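Local coordinates for protein endonuclease and methylase LlaGI (PDB 5FFJ) that recognises a specific DNA sequence and, as a Type ISP restriction-modification enzyme, combines a methyltransferase with a helicase-like ATPase and, at full length, a nuclease, at residues Arg1044-Glu1049 and Asp1260-Pro1265; Ser1052-Lys1057 and Arg1211-Phe1216; Lys1177-Asn1182 and Glu1236-Tyr1241. One frame throughout, in Å; residues are numbered along the deposited sequence.

Contact 1. Residues Arg1044-Glu1049 and Asp1260-Pro1265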
loop_
_atom_site.group_PDB
_atom_site.type_symbol
_atom_site.label_atom_id
_atom_site.label_comp_id
_atom_site.label_asym_id
_atom_site.label_seq_id
_atom_site.Cartn_x
_atom_site.Cartn_y
_atom_site.Cartn_z
ATOM N N ARG A 1044 -3.603 -24.090 40.966
ATOM C CA ARG A 1044 -3.103 -25.265 40.259
ATOM C C ARG A 1044 -2.874 -24.976 38.778
ATOM O O ARG A 1044 -3.781 -24.498 38.096
ATOM C CB ARG A 1044 -4.087 -26.427 40.423
ATOM C CG ARG A 1044 -3.650 -27.718 39.761
ATOM C CD ARG A 1044 -4.280 -28.912 40.454
ATOM N NE ARG A 1044 -4.238 -30.123 39.639
ATOM C CZ ARG A 1044 -4.872 -31.250 39.946
ATOM N NH1 ARG A 1044 -5.603 -31.326 41.052
ATOM N NH2 ARG A 1044 -4.780 -32.305 39.147
ATOM N N PRO A 1045 -1.660 -25.261 38.274
ATOM C CA PRO A 1045 -1.388 -25.006 36.856
ATOM C C PRO A 1045 -2.230 -25.892 35.951
ATOM O O PRO A 1045 -2.630 -26.982 36.353
ATOM C CB PRO A 1045 0.100 -25.335 36.717
ATOM C CG PRO A 1045 0.370 -26.306 37.800
ATOM C CD PRO A 1045 -0.509 -25.892 38.943
ATOM N N LEU A 1046 -2.488 -25.424 34.736
ATOM C CA LEU A 1046 -3.367 -26.137 33.820
ATOM C C LEU A 1046 -2.588 -27.172 33.014
ATOM O O LEU A 1046 -3.113 -28.236 32.690
ATOM C CB LEU A 1046 -4.065 -25.141 32.894
ATOM C CG LEU A 1046 -5.390 -25.520 32.229
ATOM C CD1 LEU A 1046 -6.374 -26.132 33.215
ATOM C CD2 LEU A 1046 -5.992 -24.276 31.594
ATOM N N ALA A 1047 -1.331 -26.864 32.705
ATOM C CA ALA A 1047 -0.490 -27.779 31.940
ATOM C C ALA A 1047 0.992 -27.418 32.041
ATOM O O ALA A 1047 1.351 -26.338 32.511
ATOM C CB ALA A 1047 -0.922 -27.791 30.480
ATOM N N ASP A 1048 1.836 -28.353 31.607
ATOM C CA ASP A 1048 3.278 -28.137 31.458
ATOM C C ASP A 1048 4.031 -27.980 32.781
ATOM O O ASP A 1048 5.227 -27.684 32.777
ATOM C CB ASP A 1048 3.543 -26.907 30.583
ATOM C CG ASP A 1048 2.842 -26.982 29.240
ATOM O OD1 ASP A 1048 2.533 -28.106 28.791
ATOM O OD2 ASP A 1048 2.604 -25.915 28.632
ATOM N N GLU A 1049 3.344 -28.180 33.903
ATOM C CA GLU A 1049 3.990 -28.148 35.214
ATOM C C GLU A 1049 3.672 -29.414 36.003
ATOM O O GLU A 1049 2.852 -30.228 35.579
ATOM C CB GLU A 1049 3.550 -26.913 36.006
ATOM C CG GLU A 1049 3.897 -25.589 35.338
ATOM C CD GLU A 1049 3.569 -24.388 36.207
ATOM O OE1 GLU A 1049 3.315 -24.578 37.417
ATOM O OE2 GLU A 1049 3.565 -23.254 35.682
ATOM N N ASP A 1260 -0.936 -15.148 30.344
ATOM C CA ASP A 1260 -0.450 -16.519 30.477
ATOM C C ASP A 1260 -1.605 -17.510 30.562
ATOM O O ASP A 1260 -2.752 -17.134 30.797
ATOM C CB ASP A 1260 0.455 -16.648 31.710
ATOM C CG ASP A 1260 1.267 -17.935 31.716
ATOM O OD1 ASP A 1260 0.673 -19.028 31.587
ATOM O OD2 ASP A 1260 2.506 -17.852 31.845
ATOM N N LEU A 1261 -1.282 -18.779 30.341
ATOM C CA LEU A 1261 -2.255 -19.863 30.412
ATOM C C LEU A 1261 -2.944 -19.869 31.774
ATOM O O LEU A 1261 -2.282 -19.680 32.794
ATOM C CB LEU A 1261 -1.556 -21.199 30.159
ATOM C CG LEU A 1261 -2.354 -22.380 29.609
ATOM C CD1 LEU A 1261 -3.019 -22.033 28.290
ATOM C CD2 LEU A 1261 -1.420 -23.567 29.432
ATOM N N PRO A 1262 -4.275 -20.081 31.797
ATOM C CA PRO A 1262 -5.031 -20.002 33.055
ATOM C C PRO A 1262 -4.527 -20.927 34.157
ATOM O O PRO A 1262 -3.903 -21.952 33.884
ATOM C CB PRO A 1262 -6.449 -20.408 32.641
ATOM C CG PRO A 1262 -6.530 -20.087 31.201
ATOM C CD PRO A 1262 -5.164 -20.326 30.646
ATOM N N ARG A 1263 -4.804 -20.540 35.399
ATOM C CA ARG A 1263 -4.554 -21.377 36.564
ATOM C C ARG A 1263 -5.854 -21.527 37.340
ATOM O O ARG A 1263 -6.486 -20.536 37.703
ATOM C CB ARG A 1263 -3.468 -20.777 37.459
ATOM C CG ARG A 1263 -2.159 -20.491 36.742
ATOM C CD ARG A 1263 -1.065 -20.066 37.707
ATOM N NE ARG A 1263 0.198 -20.749 37.424
ATOM C CZ ARG A 1263 0.727 -21.723 38.164
ATOM N NH1 ARG A 1263 0.122 -22.154 39.266
ATOM N NH2 ARG A 1263 1.880 -22.269 37.802
ATOM N N ILE A 1264 -6.249 -22.771 37.588
ATOM C CA ILE A 1264 -7.518 -23.061 38.243
ATOM C C ILE A 1264 -7.335 -23.203 39.756
ATOM O O ILE A 1264 -6.521 -24.011 40.205
ATOM C CB ILE A 1264 -8.147 -24.347 37.673
ATOM C CG1 ILE A 1264 -8.927 -24.038 36.397
ATOM C CG2 ILE A 1264 -9.099 -24.990 38.681
ATOM C CD1 ILE A 1264 -8.134 -23.323 35.331
ATOM N N PRO A 1265 -8.099 -22.430 40.549
ATOM C CA PRO A 1265 -8.050 -22.625 42.001
ATOM C C PRO A 1265 -8.990 -23.726 42.478
ATOM O O PRO A 1265 -9.811 -24.208 41.698
ATOM C CB PRO A 1265 -8.492 -21.267 42.561
ATOM C CG PRO A 1265 -8.981 -20.452 41.377
ATOM C CD PRO A 1265 -9.042 -21.358 40.192
#
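Arg1044 and Ile1264 form an antiparallel hydrogen-bonded pair, CA to CA 5.3 Å, in which Ile1264 N donates to Arg1044 O over 3.1 Å, with the donor in the carbonyl plane. This weakly bonded two-stranded sheet pairs 1044-1045 with 1263-1264, the latter part of the specificity domain of the Type ISP enzyme. Beyond the pair, Leu1046 turns inward. With its CG anti to the backbone N (chi1 -157°), Leu1046 CD2 lies 4.0 Å from Pro1262 CB, and CD1 meets Ile1264 CD1. Leu1213 of strand 1210-1214 and Val1240 of helix 1234-1243 touch the same leucine, so it is buried on several sides.

The side chains of Arg1044 and Ile1264 leave one face of the pair; those of Pro1045 and Arg1263 leave the opposite one. Pro1045 CB rests over one face of the Arg1263 guanidinium, 3.6 Å above its plane and toward the rim, while NH1 makes a weak hydrogen bond to Tyr1043 O. Glu1049 crosses the arginine at about a right angle, its carboxylate turned 48° from the guanidinium plane. The salt bridge runs through one nitrogen: Arg1263 NH2 holds Glu1049 OE1 at 2.7 Å and OE2 at 2.9 Å, both weak as hydrogen bonds.

Contact 2. Residues Ser1052-Lys1057 and Arg1211-Phe1216. With nucleotides of chain B.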
loop_
_atom_site.group_PDB
_atom_site.type_symbol
_atom_site.label_atom_id
_atom_site.label_comp_id
_atom_site.label_asym_id
_atom_site.label_seq_id
_atom_site.Cartn_x
_atom_site.Cartn_y
_atom_site.Cartn_z
ATOM N N SER A 1052 -0.105 -30.663 37.239
ATOM C CA SER A 1052 -1.019 -29.881 36.418
ATOM C C SER A 1052 -2.264 -30.707 36.125
ATOM O O SER A 1052 -2.241 -31.934 36.227
ATOM C CB SER A 1052 -0.347 -29.442 35.116
ATOM O OG SER A 1052 -0.156 -30.541 34.244
ATOM N N ILE A 1053 -3.351 -30.033 35.764
ATOM C CA ILE A 1053 -4.618 -30.710 35.521
ATOM C C ILE A 1053 -4.572 -31.483 34.202
ATOM O O ILE A 1053 -4.942 -32.656 34.154
ATOM C CB ILE A 1053 -5.789 -29.706 35.512
ATOM C CG1 ILE A 1053 -5.846 -28.972 36.857
ATOM C CG2 ILE A 1053 -7.105 -30.423 35.231
ATOM C CD1 ILE A 1053 -6.968 -27.961 36.977
ATOM N N PHE A 1054 -4.123 -30.823 33.138
ATOM C CA PHE A 1054 -3.912 -31.482 31.850
ATOM C C PHE A 1054 -2.435 -31.820 31.669
ATOM O O PHE A 1054 -1.563 -31.040 32.051
ATOM C CB PHE A 1054 -4.388 -30.597 30.693
ATOM C CG PHE A 1054 -5.879 -30.414 30.634
ATOM C CD1 PHE A 1054 -6.671 -31.304 29.927
ATOM C CD2 PHE A 1054 -6.488 -29.347 31.272
ATOM C CE1 PHE A 1054 -8.041 -31.138 29.864
ATOM C CE2 PHE A 1054 -7.857 -29.176 31.214
ATOM C CZ PHE A 1054 -8.634 -30.072 30.509
ATOM N N SER A 1055 -2.157 -32.981 31.084
ATOM C CA SER A 1055 -0.780 -33.394 30.831
ATOM C C SER A 1055 -0.244 -32.718 29.575
ATOM O O SER A 1055 0.945 -32.415 29.480
ATOM C CB SER A 1055 -0.688 -34.914 30.688
ATOM O OG SER A 1055 -1.439 -35.367 29.574
ATOM N N VAL A 1056 -1.137 -32.486 28.616
ATOM C CA VAL A 1056 -0.771 -31.876 27.345
ATOM C C VAL A 1056 -1.804 -30.850 26.898
ATOM O O VAL A 1056 -3.008 -31.109 26.925
ATOM C CB VAL A 1056 -0.615 -32.943 26.242
ATOM C CG1 VAL A 1056 -0.475 -32.292 24.865
ATOM C CG2 VAL A 1056 0.579 -33.835 26.539
ATOM N N LYS A 1057 -1.315 -29.686 26.485
ATOM C CA LYS A 1057 -2.154 -28.667 25.873
ATOM C C LYS A 1057 -1.671 -28.423 24.455
ATOM O O LYS A 1057 -0.486 -28.575 24.157
ATOM C CB LYS A 1057 -2.135 -27.365 26.683
ATOM C CG LYS A 1057 -0.758 -26.736 26.861
ATOM C CD LYS A 1057 -0.437 -25.722 25.768
ATOM C CE LYS A 1057 0.935 -25.090 25.969
ATOM N NZ LYS A 1057 2.025 -26.106 25.973
ATOM N N ARG A 1211 -5.512 -21.386 22.419
ATOM C CA ARG A 1211 -5.038 -22.634 22.990
ATOM C C ARG A 1211 -6.243 -23.535 23.228
ATOM O O ARG A 1211 -7.347 -23.042 23.476
ATOM C CB ARG A 1211 -4.282 -22.383 24.301
ATOM C CG ARG A 1211 -3.475 -21.081 24.340
ATOM C CD ARG A 1211 -2.309 -21.127 23.352
ATOM N NE ARG A 1211 -1.811 -19.788 23.024
ATOM C CZ ARG A 1211 -0.529 -19.436 22.959
ATOM N NH1 ARG A 1211 0.437 -20.314 23.205
ATOM N NH2 ARG A 1211 -0.210 -18.186 22.645
ATOM N N ASN A 1212 -6.044 -24.845 23.137
ATOM C CA ASN A 1212 -7.099 -25.792 23.477
ATOM C C ASN A 1212 -6.573 -26.881 24.398
ATOM O O ASN A 1212 -5.381 -27.197 24.394
ATOM C CB ASN A 1212 -7.718 -26.412 22.220
ATOM C CG ASN A 1212 -6.710 -27.156 21.375
ATOM O OD1 ASN A 1212 -6.425 -28.328 21.621
ATOM N ND2 ASN A 1212 -6.173 -26.483 20.362
ATOM N N LEU A 1213 -7.480 -27.439 25.188
ATOM C CA LEU A 1213 -7.133 -28.399 26.223
ATOM C C LEU A 1213 -7.870 -29.712 25.986
ATOM O O LEU A 1213 -8.994 -29.886 26.458
ATOM C CB LEU A 1213 -7.471 -27.822 27.597
ATOM C CG LEU A 1213 -6.698 -26.534 27.898
ATOM C CD1 LEU A 1213 -7.440 -25.667 28.889
ATOM C CD2 LEU A 1213 -5.306 -26.866 28.412
ATOM N N PRO A 1214 -7.241 -30.642 25.248
ATOM C CA PRO A 1214 -7.934 -31.865 24.829
ATOM C C PRO A 1214 -8.290 -32.789 25.984
ATOM O O PRO A 1214 -7.589 -32.829 26.996
ATOM C CB PRO A 1214 -6.923 -32.534 23.893
ATOM C CG PRO A 1214 -5.607 -32.046 24.357
ATOM C CD PRO A 1214 -5.832 -30.639 24.819
ATOM N N ARG A 1215 -9.384 -33.524 25.821
ATOM C CA ARG A 1215 -9.815 -34.504 26.806
ATOM C C ARG A 1215 -9.037 -35.798 26.614
ATOM O O ARG A 1215 -8.770 -36.523 27.573
ATOM C CB ARG A 1215 -11.320 -34.756 26.686
ATOM C CG ARG A 1215 -11.866 -35.850 27.593
ATOM C CD ARG A 1215 -11.715 -35.495 29.064
ATOM N NE ARG A 1215 -12.279 -36.526 29.933
ATOM C CZ ARG A 1215 -11.642 -37.634 30.303
ATOM N NH1 ARG A 1215 -10.406 -37.875 29.883
ATOM N NH2 ARG A 1215 -12.243 -38.508 31.098
ATOM N N PHE A 1216 -8.672 -36.070 25.363
ATOM C CA PHE A 1216 -7.969 -37.295 25.008
ATOM C C PHE A 1216 -6.758 -37.014 24.125
ATOM O O PHE A 1216 -6.706 -36.003 23.425
ATOM C CB PHE A 1216 -8.908 -38.257 24.275
ATOM C CG PHE A 1216 -10.087 -38.705 25.091
ATOM C CD1 PHE A 1216 -9.925 -39.145 26.392
ATOM C CD2 PHE A 1216 -11.360 -38.695 24.545
ATOM C CE1 PHE A 1216 -11.013 -39.562 27.136
ATOM C CE2 PHE A 1216 -12.448 -39.108 25.284
ATOM C CZ PHE A 1216 -12.274 -39.543 26.580
ATOM P P DT B 8 3.780 -16.229 23.064
ATOM O OP1 DT B 8 4.619 -15.808 24.209
ATOM O OP2 DT B 8 2.479 -16.885 23.327
ATOM O "O5'" DT B 8 3.501 -14.961 22.127
ATOM C "C5'" DT B 8 4.576 -14.358 21.394
ATOM C "C4'" DT B 8 4.057 -13.322 20.409
ATOM O "O4'" DT B 8 3.910 -13.934 19.086
ATOM C "C3'" DT B 8 2.680 -12.753 20.733
ATOM O "O3'" DT B 8 2.559 -11.412 20.261
ATOM C "C2'" DT B 8 1.775 -13.710 19.978
ATOM C "C1'" DT B 8 2.551 -13.849 18.680
ATOM N N1 DT B 8 2.201 -15.054 17.830
ATOM C C2 DT B 8 2.465 -15.016 16.477
ATOM O O2 DT B 8 2.970 -14.059 15.921
ATOM N N3 DT B 8 2.122 -16.148 15.793
ATOM C C4 DT B 8 1.549 -17.288 16.302
ATOM O O4 DT B 8 1.283 -18.245 15.591
ATOM C C5 DT B 8 1.286 -17.267 17.725
ATOM C C7 DT B 8 0.656 -18.453 18.405
ATOM C C6 DT B 8 1.620 -16.165 18.412
#
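The Phe1054 ring carries Leu1213 on one face: Leu1213 CB stands 3.8 Å above the ring centre, only 11° off the normal, a CH-pi contact. Pro1214 O approaches the same ring obliquely and lies 3.4 Å from CE1. The other flat group that matters is the Arg1211 guanidinium, which meets the phosphate of DT8 of chain B at its edge, near its own plane; NH2 donates to OP2 over 3.1 Å with an N-H...O angle of 153°. A single N-H thus points at one phosphate oxygen, a backbone contact that does not read the base.

The two side chains of the CH-pi pair cross at about a right angle, each with its CG anti to the carbonyl carbon. The CD2 branch of Leu1213 also touches Lys1057 CB, at 3.6 Å. Lys1057 has CG in the crowded position between the backbone N and the carbonyl carbon (chi1 59°), and its chain bends again at chi2 and chi4. Its NZ is salt-bridged to Asp1048 OD2, which probably offsets the lysine's charge and so eases repulsion from Arg1211, whose NH1 is 6.6 Å from Lys1057 NZ. Both residues also pack on DNA phosphates, as expected of basic side chains on the DNA-facing part of a target-recognition domain.

At the other end, Pro1214 CD abuts Val1056 O at 3.6 Å, and Asn1230 ND2 bonds to both Val1056 O and Pro1214 O, bracing loop and strand together. The loop 1052-1057 runs straight into edge strand 1058-1059, which pairs antiparallel with 1210-1214. Strand 1180-1184 flanks 1210-1214 on its other side, while helix 1234-1243 receives Ile1053 through Val1240 and Arg1215 through Phe1237.

Contact 3. Residues Lys1177-Asn1182 and Glu1236-Tyr1241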
loop_
_atom_site.group_PDB
_atom_site.type_symbol
_atom_site.label_atom_id
_atom_site.label_comp_id
_atom_site.label_asym_id
_atom_site.label_seq_id
_atom_site.Cartn_x
_atom_site.Cartn_y
_atom_site.Cartn_z
ATOM N N LYS A 1177 -12.998 -39.219 17.965
ATOM C CA LYS A 1177 -13.875 -38.645 18.980
ATOM C C LYS A 1177 -13.057 -38.027 20.108
ATOM O O LYS A 1177 -12.350 -38.732 20.829
ATOM C CB LYS A 1177 -14.815 -39.713 19.550
ATOM C CG LYS A 1177 -15.760 -40.335 18.535
ATOM C CD LYS A 1177 -16.733 -39.314 17.979
ATOM C CE LYS A 1177 -17.731 -39.964 17.041
ATOM N NZ LYS A 1177 -18.675 -38.968 16.464
ATOM N N ASN A 1178 -13.159 -36.711 20.262
ATOM C CA ASN A 1178 -12.442 -36.012 21.319
ATOM C C ASN A 1178 -13.185 -34.757 21.773
ATOM O O ASN A 1178 -14.010 -34.211 21.038
ATOM C CB ASN A 1178 -11.036 -35.642 20.839
ATOM C CG ASN A 1178 -10.016 -35.627 21.961
ATOM O OD1 ASN A 1178 -10.363 -35.457 23.131
ATOM N ND2 ASN A 1178 -8.746 -35.802 21.607
ATOM N N LEU A 1179 -12.893 -34.322 22.997
ATOM C CA LEU A 1179 -13.376 -33.046 23.516
ATOM C C LEU A 1179 -12.193 -32.144 23.830
ATOM O O LEU A 1179 -11.260 -32.564 24.516
ATOM C CB LEU A 1179 -14.214 -33.240 24.782
ATOM C CG LEU A 1179 -15.596 -33.887 24.690
ATOM C CD1 LEU A 1179 -16.240 -33.856 26.065
ATOM C CD2 LEU A 1179 -16.481 -33.189 23.668
ATOM N N LEU A 1180 -12.225 -30.913 23.327
ATOM C CA LEU A 1180 -11.221 -29.924 23.699
ATOM C C LEU A 1180 -11.868 -28.603 24.098
ATOM O O LEU A 1180 -12.854 -28.166 23.506
ATOM C CB LEU A 1180 -10.210 -29.715 22.564
ATOM C CG LEU A 1180 -10.678 -29.604 21.112
ATOM C CD1 LEU A 1180 -11.166 -28.214 20.785
ATOM C CD2 LEU A 1180 -9.536 -29.976 20.187
ATOM N N ILE A 1181 -11.309 -27.992 25.137
ATOM C CA ILE A 1181 -11.762 -26.698 25.621
ATOM C C ILE A 1181 -10.912 -25.600 25.004
ATOM O O ILE A 1181 -9.791 -25.359 25.448
ATOM C CB ILE A 1181 -11.675 -26.600 27.157
ATOM C CG1 ILE A 1181 -12.479 -27.727 27.804
ATOM C CG2 ILE A 1181 -12.176 -25.242 27.638
ATOM C CD1 ILE A 1181 -12.293 -27.829 29.298
ATOM N N ASN A 1182 -11.433 -24.941 23.977
ATOM C CA ASN A 1182 -10.730 -23.804 23.400
ATOM C C ASN A 1182 -10.752 -22.619 24.355
ATOM O O ASN A 1182 -11.750 -22.376 25.034
ATOM C CB ASN A 1182 -11.336 -23.399 22.058
ATOM C CG ASN A 1182 -11.223 -24.488 21.013
ATOM O OD1 ASN A 1182 -10.125 -24.837 20.580
ATOM N ND2 ASN A 1182 -12.361 -25.022 20.590
ATOM N N GLU A 1236 -13.357 -33.533 36.627
ATOM C CA GLU A 1236 -12.298 -32.532 36.664
ATOM C C GLU A 1236 -12.318 -31.697 35.390
ATOM O O GLU A 1236 -12.114 -30.487 35.425
ATOM C CB GLU A 1236 -10.930 -33.195 36.835
ATOM C CG GLU A 1236 -9.792 -32.214 37.084
ATOM C CD GLU A 1236 -9.950 -31.449 38.386
ATOM O OE1 GLU A 1236 -10.698 -31.921 39.269
ATOM O OE2 GLU A 1236 -9.330 -30.372 38.523
ATOM N N PHE A 1237 -12.565 -32.361 34.266
ATOM C CA PHE A 1237 -12.633 -31.695 32.970
ATOM C C PHE A 1237 -13.711 -30.618 32.955
ATOM O O PHE A 1237 -13.449 -29.470 32.596
ATOM C CB PHE A 1237 -12.899 -32.722 31.866
ATOM C CG PHE A 1237 -12.829 -32.156 30.478
ATOM C CD1 PHE A 1237 -11.607 -31.954 29.862
ATOM C CD2 PHE A 1237 -13.985 -31.835 29.784
ATOM C CE1 PHE A 1237 -11.536 -31.439 28.582
ATOM C CE2 PHE A 1237 -13.919 -31.321 28.503
ATOM C CZ PHE A 1237 -12.695 -31.125 27.900
ATOM N N TYR A 1238 -14.925 -30.990 33.348
ATOM C CA TYR A 1238 -16.038 -30.050 33.341
ATOM C C TYR A 1238 -15.925 -29.034 34.475
ATOM O O TYR A 1238 -16.469 -27.935 34.379
ATOM C CB TYR A 1238 -17.370 -30.798 33.422
ATOM C CG TYR A 1238 -17.633 -31.657 32.207
ATOM C CD1 TYR A 1238 -17.728 -31.088 30.944
ATOM C CD2 TYR A 1238 -17.784 -33.032 32.318
ATOM C CE1 TYR A 1238 -17.963 -31.863 29.827
ATOM C CE2 TYR A 1238 -18.019 -33.815 31.204
ATOM C CZ TYR A 1238 -18.108 -33.225 29.962
ATOM O OH TYR A 1238 -18.343 -33.997 28.847
ATOM N N TYR A 1239 -15.213 -29.393 35.542
ATOM C CA TYR A 1239 -14.952 -28.439 36.614
ATOM C C TYR A 1239 -14.158 -27.253 36.093
ATOM O O TYR A 1239 -14.461 -26.106 36.414
ATOM C CB TYR A 1239 -14.189 -29.082 37.767
ATOM C CG TYR A 1239 -13.641 -28.052 38.725
ATOM C CD1 TYR A 1239 -14.495 -27.242 39.460
ATOM C CD2 TYR A 1239 -12.273 -27.875 38.880
ATOM C CE1 TYR A 1239 -14.004 -26.289 40.327
ATOM C CE2 TYR A 1239 -11.772 -26.925 39.750
ATOM C CZ TYR A 1239 -12.644 -26.137 40.473
ATOM O OH TYR A 1239 -12.156 -25.189 41.343
ATOM N N VAL A 1240 -13.128 -27.540 35.303
ATOM C CA VAL A 1240 -12.329 -26.493 34.686
ATOM C C VAL A 1240 -13.230 -25.604 33.841
ATOM O O VAL A 1240 -13.180 -24.380 33.943
ATOM C CB VAL A 1240 -11.205 -27.078 33.809
ATOM C CG1 VAL A 1240 -10.484 -25.975 33.043
ATOM C CG2 VAL A 1240 -10.222 -27.861 34.663
ATOM N N TYR A 1241 -14.061 -26.233 33.016
ATOM C CA TYR A 1241 -14.944 -25.501 32.115
ATOM C C TYR A 1241 -15.922 -24.634 32.896
ATOM O O TYR A 1241 -16.284 -23.543 32.460
ATOM C CB TYR A 1241 -15.707 -26.468 31.207
ATOM C CG TYR A 1241 -16.249 -25.817 29.954
ATOM C CD1 TYR A 1241 -15.411 -25.116 29.097
ATOM C CD2 TYR A 1241 -17.593 -25.915 29.618
ATOM C CE1 TYR A 1241 -15.893 -24.522 27.953
ATOM C CE2 TYR A 1241 -18.086 -25.322 28.468
ATOM C CZ TYR A 1241 -17.231 -24.632 27.640
ATOM O OH TYR A 1241 -17.724 -24.044 26.501
#
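Apolar contacts between aliphatic branches and aromatic rings carry nearly all of this contact, and Ile1181 is its centre. It meets Phe1237 tip to tip. Ile1181 CD1 stands over one face of the Phe1237 ring, 3.8 Å from the centroid and 21° off the normal, a CH-pi contact displaced toward the rim, and CG1 comes to 3.4 Å from CZ. The other branch of the isoleucine serves a second ring: CG2, anti to the backbone N, lies 3.6 Å from Tyr1241 CD1, the two side chains crossing obliquely. Leu1179 adds a looser contact, its CB 4.1 Å from Phe1237 CZ. Its CD1 touches Tyr1238 OH at 3.5 Å, a van der Waals approach in which the side chains cross at about a right angle.

Helix 1234-1243 thus packs on a face of the four-stranded antiparallel sheet of the specificity domain, against strand 1180-1184. Leu1179 and Ile1181, two residues apart, turn toward the helix while Leu1180 between them points away; the helix answers with Phe1237, Tyr1238 and Tyr1241, one turn of its surface. Phe1237 and Tyr1241 both hold CG anti to the backbone N (chi1 -173° and -160°). Tyr1238 has CG beside the backbone N, and Phe1237 CD2 lies over one face of its ring.

Among the polar groups, the buried hydroxyl of Tyr1241 is satisfied beyond the two segments, by Ile1196 N in strand 1194-1197 and by His1284 ND1. Before the strand, Asn1178 OD1 accepts a weak bond from Leu1179 N at 2.8 Å, and its ND2 bonds to the carbonyl oxygens of Phe1216 and Thr1170.

Followed from the N terminus, the first of these segments, 1044-1049, pairs with 1260-1265 in contact 1 and closes a loop spanning 210 residues. Contacts 2 and 3 both nest inside it. Residues 1052-1057 follow almost at once and wait for 1211-1216, but 1177-1182 comes before that partner and 1236-1241 after it, so contacts 2 and 3 cross. Strands 1180-1184 and 1210-1214 are neighbours in one antiparallel sheet; just past the strand ends Arg1215 N probably bonds to Leu1179 O. Contact 1 meets contact 2 through a probable backbone hydrogen bond from Phe1054 N to Leu1046 O, and contact 3 where Tyr1239 OH lies 2.6 Å from Pro1265 O. Sheet, helix 1234-1243 and segment 1044-1049 are thereby tied together.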